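(S)-2-haloacid dehalogenase IVA (Burkholderia cepacia, PDB 2NO4) catalyses the hydrolytic dehalogenation of short-chain (S)-2-haloalkanoic acids, giving (R)-2-hydroxyalkanoic acids with inversion of configuration and release of the halide. Local coordinates at residues V124-N129 / D149-A154; H29-R34 / S99-L104; Y57-T62 / Y160-R165; L114-S119 / E227-L232. All blocks are in the same frame, centred on the assembly; numbering follows the deposited sequence.

Interaction 1 (V124-N129 / D149-A154); sequences VAILSN and DSCLSA. With SO4 (sulfate ion), chain H.
Leu127 and Leu152 are partners on adjacent parallel strands, and their side chains cross obliquely on one face of the sheet. Leu127 has CG anti to its backbone N (chi1 177°), and the turn at chi2 (68°) brings CD1 to 3.7 Å from Leu152 CB. Further back on this face Ala125 and Ser150 set CB beside CB at 4.0 Å, small side chains on which Leu174 of helix 164-174 packs. The other face carries Ile126 and Cys151, where Ile126 CG2 lies 4.1 Å from Cys151 SG; branched and sulfur-bearing side chains suit this apolar layer. The strand segments run nearly parallel, 14° between their directions, joined by regular parallel bonds such as Leu152 N to Ile126 O (2.7 Å). At the start Asp149 grips the backbone of Val124 on both its N and its O: Asp149 N donates to Val124 O, while OD2 accepts from Val124 N at 2.8 Å through its anti lone pair. At the far end the substrate-binding residues Ser128 and Asn129 hold a sulfate, Ser128 OG reaching O1 at 2.8 Å and Asn129 N reaching O3 at 2.8 Å. The pair closes a beta-alpha-beta unit of the Rossmann-like HAD core. Helix 132-141 covers Ile126 and Cys151, helix 164-174 covers Ala125, Leu127 and Ser150, and strand 16-19 lies along the other edge of strand 123-128.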
loop_
_atom_site.group_PDB
_atom_site.type_symbol
_atom_site.label_atom_id
_atom_site.label_comp_id
_atom_site.label_asym_id
_atom_site.label_seq_id
_atom_site.Cartn_x
_atom_site.Cartn_y
_atom_site.Cartn_z
ATOM N N VAL B 124 16.174 24.490 2.000
ATOM C CA VAL B 124 14.938 23.962 2.527
ATOM C C VAL B 124 14.065 23.620 1.330
ATOM O O VAL B 124 13.661 24.501 0.560
ATOM C CB VAL B 124 14.229 24.964 3.489
ATOM C CG1 VAL B 124 12.900 24.340 4.041
ATOM C CG2 VAL B 124 15.179 25.401 4.639
ATOM N N ALA B 125 13.797 22.328 1.146
ATOM C CA ALA B 125 13.054 21.872 -0.036
ATOM C C ALA B 125 11.960 20.875 0.378
ATOM O O ALA B 125 12.047 20.248 1.447
ATOM C CB ALA B 125 14.036 21.229 -1.074
ATOM N N ILE B 126 10.924 20.771 -0.442
ATOM C CA ILE B 126 9.947 19.684 -0.321
ATOM C C ILE B 126 10.263 18.629 -1.420
ATOM O O ILE B 126 10.666 18.985 -2.547
ATOM C CB ILE B 126 8.491 20.228 -0.424
ATOM C CG1 ILE B 126 8.097 20.933 0.885
ATOM C CG2 ILE B 126 7.458 19.094 -0.784
ATOM C CD1 ILE B 126 6.778 21.654 0.825
ATOM N N LEU B 127 10.134 17.342 -1.068
ATOM C CA LEU B 127 10.122 16.250 -2.058
ATOM C C LEU B 127 8.826 15.446 -1.811
ATOM O O LEU B 127 8.639 14.824 -0.729
ATOM C CB LEU B 127 11.380 15.373 -1.918
ATOM C CG LEU B 127 11.416 14.158 -2.863
ATOM C CD1 LEU B 127 11.558 14.667 -4.343
ATOM C CD2 LEU B 127 12.504 13.143 -2.462
ATOM N N SER B 128 7.919 15.504 -2.781
ATOM C CA SER B 128 6.547 15.035 -2.584
ATOM C C SER B 128 6.045 14.176 -3.742
ATOM O O SER B 128 6.351 14.446 -4.912
ATOM C CB SER B 128 5.613 16.253 -2.438
ATOM O OG SER B 128 4.256 15.829 -2.230
ATOM N N ASN B 129 5.216 13.181 -3.430
ATOM C CA ASN B 129 4.389 12.526 -4.469
ATOM C C ASN B 129 3.410 13.463 -5.177
ATOM O O ASN B 129 2.970 13.155 -6.280
ATOM C CB ASN B 129 3.550 11.379 -3.874
ATOM C CG ASN B 129 4.394 10.205 -3.415
ATOM O OD1 ASN B 129 5.419 9.868 -4.024
ATOM N ND2 ASN B 129 3.941 9.543 -2.333
ATOM N N ASP B 149 13.012 26.877 -0.551
ATOM C CA ASP B 149 13.900 27.090 -1.681
ATOM C C ASP B 149 13.428 26.370 -2.935
ATOM O O ASP B 149 13.628 26.848 -4.051
ATOM C CB ASP B 149 15.330 26.653 -1.331
ATOM C CG ASP B 149 15.957 27.539 -0.270
ATOM O OD1 ASP B 149 15.941 28.781 -0.477
ATOM O OD2 ASP B 149 16.430 27.019 0.778
ATOM N N SER B 150 12.804 25.212 -2.757
ATOM C CA SER B 150 12.523 24.331 -3.871
ATOM C C SER B 150 11.412 23.339 -3.493
ATOM O O SER B 150 11.259 22.948 -2.337
ATOM C CB SER B 150 13.810 23.610 -4.295
ATOM O OG SER B 150 13.556 22.551 -5.202
ATOM N N CYS B 151 10.615 22.973 -4.487
ATOM C CA CYS B 151 9.548 22.024 -4.290
ATOM C C CYS B 151 9.655 21.038 -5.437
ATOM O O CYS B 151 9.403 21.375 -6.613
ATOM C CB CYS B 151 8.203 22.749 -4.269
ATOM S SG CYS B 151 6.779 21.667 -3.952
ATOM N N LEU B 152 10.043 19.814 -5.083
ATOM C CA LEU B 152 10.278 18.737 -6.052
ATOM C C LEU B 152 9.135 17.709 -6.025
ATOM O O LEU B 152 8.656 17.315 -4.957
ATOM C CB LEU B 152 11.642 18.119 -5.796
ATOM C CG LEU B 152 12.757 19.168 -5.901
ATOM C CD1 LEU B 152 14.081 18.599 -5.476
ATOM C CD2 LEU B 152 12.838 19.729 -7.332
ATOM N N SER B 153 8.686 17.308 -7.212
ATOM C CA SER B 153 7.509 16.461 -7.354
ATOM C C SER B 153 7.819 15.115 -8.020
ATOM O O SER B 153 8.651 15.056 -8.944
ATOM C CB SER B 153 6.438 17.190 -8.147
ATOM O OG SER B 153 5.329 16.323 -8.334
ATOM N N ALA B 154 7.133 14.054 -7.572
ATOM C CA ALA B 154 7.151 12.731 -8.254
ATOM C C ALA B 154 6.696 12.845 -9.715
ATOM O O ALA B 154 7.075 12.033 -10.562
ATOM C CB ALA B 154 6.223 11.745 -7.538
HETATM S S SO4 H . 4.111 13.085 -0.026
HETATM O O1 SO4 H . 4.254 14.491 0.274
HETATM O O2 SO4 H . 2.898 12.825 -0.795
HETATM O O3 SO4 H . 5.279 12.543 -0.684
HETATM O O4 SO4 H . 3.961 12.455 1.283
#

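Interaction 2 (H29-R34 / S99-L104); sequences HSAVMR and SAYKEL
In the helical region inserted between strand 16-19 and helix 110-119, which corresponds to the cap of HAD-family enzymes, Ala31 of helix 30-33 fits against Ala100, Tyr101 and Leu104 at the end of helix 90-102. Ala31 CB points into the other segment and meets three groups: Ala100 CB at 4.1 Å, Tyr101 CD1 at 3.9 Å and Leu104 CD2 at 3.8 Å. Alanine on both sides suits so close an approach, the two CA atoms lying only 4.9 Å apart. Leu104 follows the helix in the chain and folds back. Its CB does not aim at helix 30-33, but CG lies anti to the carbonyl carbon (chi1 -84°), and CD2 reaches inward to within 3.5 Å of Ser30 OG. That hydroxyl is turned between its own backbone N and carbonyl carbon and bonds to Asp27 O, so the methyl touches an oxygen already engaged. Leu104 CG also stands 4.3 Å above the centre of the Tyr101 ring. Such inserted helices form one wall of the active-site cleft in haloacid dehalogenases, and here Tyr101 packs near the substrate-binding Tyr22, with its OH bonded to Gln54 NE2. At the exposed margin the Arg34 chain bends at chi3 (-79°), and NH2 approaches Glu103 O at 3.5 Å and Ala100 O at 3.7 Å, obliquely to the guanidinium plane.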
loop_
_atom_site.group_PDB
_atom_site.type_symbol
_atom_site.label_atom_id
_atom_site.label_comp_id
_atom_site.label_asym_id
_atom_site.label_seq_id
_atom_site.Cartn_x
_atom_site.Cartn_y
_atom_site.Cartn_z
ATOM N N HIS B 29 -5.444 14.593 7.654
ATOM C CA HIS B 29 -6.716 14.480 8.408
ATOM C C HIS B 29 -7.694 15.671 8.310
ATOM O O HIS B 29 -8.886 15.497 8.466
ATOM C CB HIS B 29 -6.459 14.164 9.881
ATOM C CG HIS B 29 -5.377 13.158 10.105
ATOM N ND1 HIS B 29 -4.153 13.494 10.637
ATOM C CD2 HIS B 29 -5.332 11.823 9.881
ATOM C CE1 HIS B 29 -3.396 12.410 10.731
ATOM N NE2 HIS B 29 -4.083 11.384 10.265
ATOM N N SER B 30 -7.190 16.867 8.050
ATOM C CA SER B 30 -8.019 18.063 7.992
ATOM C C SER B 30 -9.065 18.083 6.855
ATOM O O SER B 30 -10.104 18.762 6.985
ATOM C CB SER B 30 -7.136 19.328 7.924
ATOM O OG SER B 30 -6.365 19.344 6.731
ATOM N N ALA B 31 -8.810 17.367 5.743
ATOM C CA ALA B 31 -9.765 17.412 4.628
ATOM C C ALA B 31 -11.121 16.849 5.085
ATOM O O ALA B 31 -12.176 17.530 4.913
ATOM C CB ALA B 31 -9.230 16.709 3.338
ATOM N N VAL B 32 -11.103 15.673 5.731
ATOM C CA VAL B 32 -12.369 15.123 6.308
ATOM C C VAL B 32 -12.768 15.820 7.615
ATOM O O VAL B 32 -13.939 16.083 7.785
ATOM C CB VAL B 32 -12.422 13.520 6.411
ATOM C CG1 VAL B 32 -13.796 13.027 6.876
ATOM C CG2 VAL B 32 -12.138 12.868 5.032
ATOM N N MET B 33 -11.824 16.128 8.509
ATOM C CA MET B 33 -12.151 16.679 9.832
ATOM C C MET B 33 -12.978 17.954 9.726
ATOM O O MET B 33 -13.960 18.127 10.445
ATOM C CB MET B 33 -10.863 16.932 10.612
ATOM C CG MET B 33 -10.911 16.661 12.126
ATOM S SD MET B 33 -9.214 16.620 12.813
ATOM C CE MET B 33 -8.785 14.881 12.609
ATOM N N ARG B 34 -12.610 18.823 8.800
ATOM C CA ARG B 34 -13.333 20.058 8.574
ATOM C C ARG B 34 -14.731 19.874 7.965
ATOM O O ARG B 34 -15.525 20.798 7.978
ATOM C CB ARG B 34 -12.466 21.013 7.749
ATOM C CG ARG B 34 -11.160 21.371 8.521
ATOM C CD ARG B 34 -10.488 22.683 8.074
ATOM N NE ARG B 34 -9.713 22.563 6.832
ATOM C CZ ARG B 34 -10.160 22.884 5.615
ATOM N NH1 ARG B 34 -11.404 23.340 5.455
ATOM N NH2 ARG B 34 -9.362 22.738 4.547
ATOM N N SER B 99 -11.791 19.961 -2.655
ATOM C CA SER B 99 -11.428 21.372 -2.423
ATOM C C SER B 99 -10.686 21.540 -1.126
ATOM O O SER B 99 -9.744 22.308 -1.059
ATOM C CB SER B 99 -12.649 22.294 -2.375
ATOM O OG SER B 99 -13.328 22.184 -3.587
ATOM N N ALA B 100 -11.108 20.812 -0.096
ATOM C CA ALA B 100 -10.428 20.868 1.182
ATOM C C ALA B 100 -9.019 20.298 1.077
ATOM O O ALA B 100 -8.094 20.810 1.687
ATOM C CB ALA B 100 -11.256 20.149 2.254
ATOM N N TYR B 101 -8.841 19.264 0.266
ATOM C CA TYR B 101 -7.551 18.640 0.096
ATOM C C TYR B 101 -6.601 19.582 -0.635
ATOM O O TYR B 101 -5.395 19.626 -0.366
ATOM C CB TYR B 101 -7.679 17.311 -0.689
ATOM C CG TYR B 101 -6.557 16.353 -0.327
ATOM C CD1 TYR B 101 -6.752 15.360 0.647
ATOM C CD2 TYR B 101 -5.278 16.472 -0.910
ATOM C CE1 TYR B 101 -5.726 14.500 1.004
ATOM C CE2 TYR B 101 -4.246 15.627 -0.539
ATOM C CZ TYR B 101 -4.491 14.645 0.419
ATOM O OH TYR B 101 -3.493 13.802 0.775
ATOM N N LYS B 102 -7.161 20.348 -1.568
ATOM C CA LYS B 102 -6.364 21.244 -2.398
ATOM C C LYS B 102 -5.735 22.299 -1.511
ATOM O O LYS B 102 -4.662 22.793 -1.817
ATOM C CB LYS B 102 -7.226 21.878 -3.503
ATOM C CG LYS B 102 -6.411 22.255 -4.709
ATOM C CD LYS B 102 -7.252 22.656 -5.904
ATOM C CE LYS B 102 -6.338 23.401 -6.864
ATOM N NZ LYS B 102 -7.018 23.886 -8.099
ATOM N N GLU B 103 -6.389 22.611 -0.395
ATOM C CA GLU B 103 -5.853 23.534 0.595
ATOM C C GLU B 103 -5.780 22.962 2.027
ATOM O O GLU B 103 -6.303 23.538 2.995
ATOM C CB GLU B 103 -6.612 24.855 0.518
ATOM C CG GLU B 103 -6.503 25.432 -0.927
ATOM C CD GLU B 103 -6.965 26.878 -1.090
ATOM O OE1 GLU B 103 -7.547 27.473 -0.128
ATOM O OE2 GLU B 103 -6.716 27.410 -2.206
ATOM N N LEU B 104 -5.113 21.811 2.136
ATOM C CA LEU B 104 -4.848 21.153 3.432
ATOM C C LEU B 104 -4.126 22.071 4.400
ATOM O O LEU B 104 -3.159 22.727 4.015
ATOM C CB LEU B 104 -3.942 19.933 3.235
ATOM C CG LEU B 104 -4.417 18.563 2.852
ATOM C CD1 LEU B 104 -3.267 17.622 3.197
ATOM C CD2 LEU B 104 -5.733 18.104 3.565
#

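Interaction 3 (Y57-T62 / Y160-R165); sequences YSWTRT and YKPDPR. With SO4 (sulfate ion), chain K; SO4 (sulfate ion), chain H.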
loop_
_atom_site.group_PDB
_atom_site.type_symbol
_atom_site.label_atom_id
_atom_site.label_comp_id
_atom_site.label_asym_id
_atom_site.label_seq_id
_atom_site.Cartn_x
_atom_site.Cartn_y
_atom_site.Cartn_z
ATOM N N TYR B 57 -2.585 3.150 -4.342
ATOM C CA TYR B 57 -2.568 3.464 -5.780
ATOM C C TYR B 57 -1.217 3.960 -6.237
ATOM O O TYR B 57 -0.786 3.620 -7.321
ATOM C CB TYR B 57 -3.669 4.475 -6.202
ATOM C CG TYR B 57 -5.068 3.974 -5.984
ATOM C CD1 TYR B 57 -5.338 2.605 -5.836
ATOM C CD2 TYR B 57 -6.137 4.883 -5.873
ATOM C CE1 TYR B 57 -6.701 2.151 -5.602
ATOM C CE2 TYR B 57 -7.486 4.456 -5.664
ATOM C CZ TYR B 57 -7.751 3.118 -5.529
ATOM O OH TYR B 57 -9.085 2.752 -5.339
ATOM N N SER B 58 -0.552 4.769 -5.413
ATOM C CA SER B 58 0.753 5.272 -5.776
ATOM C C SER B 58 1.799 4.140 -5.856
ATOM O O SER B 58 2.603 4.131 -6.759
ATOM C CB SER B 58 1.179 6.434 -4.841
ATOM O OG SER B 58 1.739 5.963 -3.595
ATOM N N TRP B 59 1.770 3.176 -4.922
ATOM C CA TRP B 59 2.718 2.080 -4.928
ATOM C C TRP B 59 2.423 1.071 -6.056
ATOM O O TRP B 59 3.324 0.709 -6.798
ATOM C CB TRP B 59 2.763 1.391 -3.562
ATOM C CG TRP B 59 3.079 2.337 -2.422
ATOM C CD1 TRP B 59 3.978 3.378 -2.421
ATOM C CD2 TRP B 59 2.491 2.321 -1.119
ATOM N NE1 TRP B 59 3.989 4.000 -1.189
ATOM C CE2 TRP B 59 3.088 3.376 -0.374
ATOM C CE3 TRP B 59 1.512 1.498 -0.495
ATOM C CZ2 TRP B 59 2.728 3.659 0.953
ATOM C CZ3 TRP B 59 1.155 1.781 0.825
ATOM C CH2 TRP B 59 1.770 2.841 1.539
ATOM N N THR B 60 1.172 0.627 -6.186
ATOM C CA THR B 60 0.880 -0.451 -7.111
ATOM C C THR B 60 0.996 0.031 -8.584
ATOM O O THR B 60 1.434 -0.726 -9.430
ATOM C CB THR B 60 -0.485 -1.080 -6.843
ATOM O OG1 THR B 60 -1.475 -0.070 -6.990
ATOM C CG2 THR B 60 -0.537 -1.665 -5.381
ATOM N N ARG B 61 0.574 1.262 -8.857
ATOM C CA ARG B 61 0.671 1.836 -10.209
ATOM C C ARG B 61 2.111 2.018 -10.657
ATOM O O ARG B 61 2.444 1.785 -11.821
ATOM C CB ARG B 61 -0.053 3.165 -10.277
ATOM C CG ARG B 61 -1.551 3.034 -10.486
ATOM C CD ARG B 61 -2.147 4.449 -10.364
ATOM N NE ARG B 61 -3.562 4.565 -10.768
ATOM C CZ ARG B 61 -3.997 4.780 -12.012
ATOM N NH1 ARG B 61 -3.142 4.778 -13.046
ATOM N NH2 ARG B 61 -5.295 4.935 -12.215
ATOM N N THR B 62 2.999 2.378 -9.741
ATOM C CA THR B 62 4.402 2.359 -10.157
ATOM C C THR B 62 4.961 0.968 -10.406
ATOM O O THR B 62 5.693 0.753 -11.393
ATOM C CB THR B 62 5.386 3.443 -9.517
ATOM O OG1 THR B 62 6.670 2.896 -9.139
ATOM C CG2 THR B 62 4.792 4.285 -8.518
ATOM N N TYR B 160 6.781 7.172 -8.216
ATOM C CA TYR B 160 6.444 7.515 -6.830
ATOM C C TYR B 160 7.449 6.997 -5.803
ATOM O O TYR B 160 8.177 6.048 -6.067
ATOM C CB TYR B 160 5.049 6.979 -6.506
ATOM C CG TYR B 160 3.928 7.805 -7.100
ATOM C CD1 TYR B 160 3.058 7.260 -8.041
ATOM C CD2 TYR B 160 3.716 9.134 -6.684
ATOM C CE1 TYR B 160 2.002 8.008 -8.538
ATOM C CE2 TYR B 160 2.657 9.870 -7.175
ATOM C CZ TYR B 160 1.823 9.308 -8.095
ATOM O OH TYR B 160 0.804 10.039 -8.600
ATOM N N LYS B 161 7.475 7.631 -4.633
ATOM C CA LYS B 161 8.208 7.103 -3.485
ATOM C C LYS B 161 7.627 5.705 -3.170
ATOM O O LYS B 161 6.439 5.475 -3.422
ATOM C CB LYS B 161 7.974 8.013 -2.275
ATOM C CG LYS B 161 8.539 9.398 -2.387
ATOM C CD LYS B 161 7.836 10.260 -1.335
ATOM C CE LYS B 161 8.563 11.557 -1.085
ATOM N NZ LYS B 161 7.938 12.270 0.119
ATOM N N PRO B 162 8.426 4.808 -2.557
ATOM C CA PRO B 162 9.844 4.976 -2.127
ATOM C C PRO B 162 10.895 4.475 -3.139
ATOM O O PRO B 162 11.949 3.972 -2.732
ATOM C CB PRO B 162 9.908 4.106 -0.861
ATOM C CG PRO B 162 8.886 3.012 -1.085
ATOM C CD PRO B 162 7.876 3.504 -2.110
ATOM N N ASP B 163 10.578 4.544 -4.433
ATOM C CA ASP B 163 11.505 4.126 -5.485
ATOM C C ASP B 163 12.712 5.043 -5.379
ATOM O O ASP B 163 12.518 6.258 -5.286
ATOM C CB ASP B 163 10.864 4.345 -6.864
ATOM C CG ASP B 163 11.703 3.795 -7.981
ATOM O OD1 ASP B 163 12.799 4.340 -8.257
ATOM O OD2 ASP B 163 11.303 2.767 -8.544
ATOM N N PRO B 164 13.946 4.474 -5.366
ATOM C CA PRO B 164 15.110 5.348 -5.169
ATOM C C PRO B 164 15.286 6.476 -6.208
ATOM O O PRO B 164 15.904 7.493 -5.873
ATOM C CB PRO B 164 16.290 4.376 -5.202
ATOM C CG PRO B 164 15.740 3.119 -6.009
ATOM C CD PRO B 164 14.344 3.057 -5.502
ATOM N N ARG B 165 14.775 6.311 -7.430
ATOM C CA ARG B 165 14.937 7.381 -8.433
ATOM C C ARG B 165 14.366 8.727 -7.993
ATOM O O ARG B 165 14.883 9.759 -8.406
ATOM C CB ARG B 165 14.382 7.004 -9.824
ATOM C CG ARG B 165 15.059 5.775 -10.457
ATOM C CD ARG B 165 14.066 4.626 -10.443
ATOM N NE ARG B 165 13.553 4.427 -11.754
ATOM C CZ ARG B 165 12.514 3.689 -12.129
ATOM N NH1 ARG B 165 11.680 3.063 -11.297
ATOM N NH2 ARG B 165 12.296 3.649 -13.422
HETATM S S SO4 K . -5.278 5.880 -16.016
HETATM O O1 SO4 K . -5.283 7.313 -16.156
HETATM O O2 SO4 K . -5.780 5.235 -17.237
HETATM O O3 SO4 K . -3.930 5.400 -15.792
HETATM O O4 SO4 K . -6.200 5.548 -14.890
HETATM S S SO4 H . 4.111 13.085 -0.026
HETATM O O1 SO4 H . 4.254 14.491 0.274
HETATM O O2 SO4 H . 2.898 12.825 -0.795
HETATM O O3 SO4 H . 5.279 12.543 -0.684
HETATM O O4 SO4 H . 3.961 12.455 1.283
HETATM O O HOH W 1 4.170 6.685 -2.452
#
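Tyr160 lies against Ser58 of helix 43-63, beside Lys161, probably the motif III lysine of the HAD superfamily. Apolar contacts dominate. Ser58 CB stands over one face of the Tyr160 ring, 3.9 Å from its centroid and 15° off the normal, a CH-pi contact for which a small side chain is well suited. Thr62 also adjoins this ring, but the placement of its CG2 is doubtful. Pro162, preceded by a cis peptide bond, crosses Trp59 at about a right angle and sets CD 3.9 Å from Trp59 CD1.

Charged ends lead elsewhere. Lys161 NZ, on a chain extended beyond CG, bonds to a sulfate O3 at 2.8 Å and pairs with the nucleophile Asp20 and with Asp190, while Arg61 NH1 and NH2 hold another sulfate. At the N-cap of helix 164-174 Asp163 pairs with Arg165, in less certain geometry. The second subunit packs on Trp59 and Thr62.

Among polar contacts, Lys161 O lies at the indole edge, near its plane, 3.4 Å from Trp59 CD1. Ser58 OG bonds to Leu55 O within its own helix, and one water links helix and loop, donating to Ser58 OG at 2.8 Å and to Lys161 O at 2.7 Å.

Interaction 4 (L114-S119 / E227-L232); sequences LEKLKS and ELWPLL. With SO4 (sulfate ion), chain M.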
loop_
_atom_site.group_PDB
_atom_site.type_symbol
_atom_site.label_atom_id
_atom_site.label_comp_id
_atom_site.label_asym_id
_atom_site.label_seq_id
_atom_site.Cartn_x
_atom_site.Cartn_y
_atom_site.Cartn_z
ATOM N N LEU B 114 10.381 25.850 9.357
ATOM C CA LEU B 114 11.034 26.044 8.069
ATOM C C LEU B 114 11.749 27.428 7.967
ATOM O O LEU B 114 12.889 27.482 7.484
ATOM C CB LEU B 114 10.069 25.712 6.912
ATOM C CG LEU B 114 10.198 24.203 6.534
ATOM C CD1 LEU B 114 9.953 23.284 7.723
ATOM C CD2 LEU B 114 9.268 23.863 5.425
ATOM N N GLU B 115 11.127 28.497 8.481
ATOM C CA GLU B 115 11.813 29.793 8.558
ATOM C C GLU B 115 13.100 29.749 9.392
ATOM O O GLU B 115 14.116 30.218 8.960
ATOM C CB GLU B 115 10.889 30.926 9.024
ATOM C CG GLU B 115 11.579 32.331 9.082
ATOM C CD GLU B 115 12.458 32.647 7.845
ATOM O OE1 GLU B 115 11.914 32.788 6.728
ATOM O OE2 GLU B 115 13.706 32.759 7.995
ATOM N N LYS B 116 13.081 29.106 10.551
ATOM C CA LYS B 116 14.309 28.989 11.386
ATOM C C LYS B 116 15.412 28.261 10.615
ATOM O O LYS B 116 16.577 28.689 10.597
ATOM C CB LYS B 116 14.026 28.261 12.711
ATOM C CG LYS B 116 13.075 28.973 13.702
ATOM C CD LYS B 116 13.007 28.171 15.033
ATOM C CE LYS B 116 11.947 28.647 16.025
ATOM N NZ LYS B 116 12.242 30.055 16.369
ATOM N N LEU B 117 15.037 27.162 9.950
ATOM C CA LEU B 117 15.992 26.390 9.154
ATOM C C LEU B 117 16.536 27.193 7.983
ATOM O O LEU B 117 17.718 27.110 7.672
ATOM C CB LEU B 117 15.348 25.084 8.641
ATOM C CG LEU B 117 15.056 24.050 9.730
ATOM C CD1 LEU B 117 14.351 22.799 9.145
ATOM C CD2 LEU B 117 16.332 23.656 10.475
ATOM N N LYS B 118 15.675 27.952 7.321
ATOM C CA LYS B 118 16.133 28.780 6.205
ATOM C C LYS B 118 17.094 29.889 6.718
ATOM O O LYS B 118 18.076 30.219 6.041
ATOM C CB LYS B 118 14.933 29.364 5.487
ATOM C CG LYS B 118 15.054 29.471 3.977
ATOM C CD LYS B 118 13.725 30.041 3.432
ATOM C CE LYS B 118 13.943 31.213 2.479
ATOM N NZ LYS B 118 13.899 30.804 1.045
ATOM N N SER B 119 16.837 30.390 7.935
ATOM C CA SER B 119 17.687 31.397 8.606
ATOM C C SER B 119 19.047 30.820 8.982
ATOM O O SER B 119 20.038 31.543 8.993
ATOM C CB SER B 119 16.992 31.999 9.861
ATOM O OG SER B 119 17.256 31.254 11.082
ATOM N N GLU B 227 10.889 20.461 17.215
ATOM C CA GLU B 227 12.064 19.760 17.757
ATOM C C GLU B 227 13.187 19.558 16.788
ATOM O O GLU B 227 14.278 19.141 17.181
ATOM C CB GLU B 227 11.669 18.418 18.361
ATOM C CG GLU B 227 10.650 18.543 19.470
ATOM C CD GLU B 227 11.178 19.259 20.712
ATOM O OE1 GLU B 227 10.334 19.631 21.556
ATOM O OE2 GLU B 227 12.410 19.459 20.863
ATOM N N LEU B 228 12.929 19.844 15.518
ATOM C CA LEU B 228 13.970 19.822 14.511
ATOM C C LEU B 228 14.920 20.972 14.746
ATOM O O LEU B 228 16.070 20.922 14.313
ATOM C CB LEU B 228 13.369 19.968 13.104
ATOM C CG LEU B 228 12.533 18.830 12.500
ATOM C CD1 LEU B 228 11.962 19.300 11.128
ATOM C CD2 LEU B 228 13.399 17.537 12.337
ATOM N N TRP B 229 14.443 22.031 15.419
ATOM C CA TRP B 229 15.306 23.205 15.641
ATOM C C TRP B 229 16.551 22.892 16.508
ATOM O O TRP B 229 17.665 23.137 16.067
ATOM C CB TRP B 229 14.502 24.416 16.144
ATOM C CG TRP B 229 15.290 25.739 16.225
ATOM C CD1 TRP B 229 15.270 26.629 17.272
ATOM C CD2 TRP B 229 16.183 26.293 15.240
ATOM N NE1 TRP B 229 16.067 27.708 16.985
ATOM C CE2 TRP B 229 16.657 27.527 15.758
ATOM C CE3 TRP B 229 16.639 25.865 13.962
ATOM C CZ2 TRP B 229 17.561 28.353 15.048
ATOM C CZ3 TRP B 229 17.549 26.680 13.257
ATOM C CH2 TRP B 229 17.999 27.919 13.816
ATOM N N PRO B 230 16.371 22.365 17.731
ATOM C CA PRO B 230 17.583 21.973 18.469
ATOM C C PRO B 230 18.434 20.922 17.755
ATOM O O PRO B 230 19.669 20.868 17.956
ATOM C CB PRO B 230 17.034 21.402 19.793
ATOM C CG PRO B 230 15.549 21.188 19.578
ATOM C CD PRO B 230 15.141 22.181 18.537
ATOM N N LEU B 231 17.785 20.074 16.947
ATOM C CA LEU B 231 18.515 19.037 16.182
ATOM C C LEU B 231 19.397 19.611 15.090
ATOM O O LEU B 231 20.449 19.074 14.786
ATOM C CB LEU B 231 17.524 18.031 15.593
ATOM C CG LEU B 231 18.059 16.778 14.927
ATOM C CD1 LEU B 231 18.622 15.874 15.996
ATOM C CD2 LEU B 231 16.930 16.093 14.160
ATOM N N LEU B 232 18.981 20.713 14.499
ATOM C CA LEU B 232 19.650 21.200 13.283
ATOM C C LEU B 232 20.260 22.595 13.379
ATOM O O LEU B 232 20.939 23.030 12.434
ATOM C CB LEU B 232 18.692 21.145 12.077
ATOM C CG LEU B 232 18.271 19.739 11.555
ATOM C CD1 LEU B 232 16.991 19.818 10.747
ATOM C CD2 LEU B 232 19.397 19.097 10.702
HETATM S S SO4 M . 9.278 30.233 19.564
HETATM O O1 SO4 M . 9.332 30.215 21.029
HETATM O O2 SO4 M . 10.638 30.310 19.013
HETATM O O3 SO4 M . 8.434 29.094 19.175
HETATM O O4 SO4 M . 8.594 31.395 19.027
#
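Lys116 NZ donates a hydrogen bond to O2 of a sulfate ion at 3.1 Å and makes an off-centre cation-pi contact with Trp229, its nitrogen 4.9 Å from the centroid of the five-membered ring; Glu112 adds a long, weak ion pair. The setting is the helical layer on one face of the Rossmann-like sheet, where helix 110-119 and the C-terminal helix 228-232 run almost parallel, their axes 10.2 Å apart and crossing at -15°. Lysine suits this partly exposed position because its methylenes can pack while the amine stays with polar partners. Its chain crosses the indole at about a right angle and places CD over the face of the five-membered ring, 3.4 Å from the centroid and 7° off the normal. The bend at chi4 (-60°) then carries NZ off-centre. Trp229, with CG anti to its backbone N, spans the groove and turns the edge of its ring at CE3 to Leu117 CD2, 4.1 Å away. Deeper in, the same Leu117 CD2 meets Leu232 CB at 3.8 Å, two leucines packing between the helices and the sheet. Leu117 and Leu228 both rest on Phe19 of strand 16-19, so the two helices share a floor. The last turn of helix 110-119 is tied by Ser119 OG, which donates to Lys116 O at 2.7 Å, while Trp229 CZ3 touches that same oxygen at 3.5 Å.

Interaction 2 closes first along the chain, within the helical insertion, and its segments alternate with those of interaction 3, which brings helix 43-63 of that insertion to the loop before helix 164-174. Interaction 1 falls within the spans of both interactions 3 and 4. Centres of interactions 1 and 3 are 16 Å apart, and both reach one sulfate at the substrate-binding residues. Interactions 3 and 4, about 29 Å between centres, lie on opposite sides of the chain's centre. Interaction 1, on the sheet, touches both: Leu127 O and Asn129 OD1 receive Lys161 NZ and N on one side, and Val124 packs on Leu114 and Leu117 of helix 110-119 on the other.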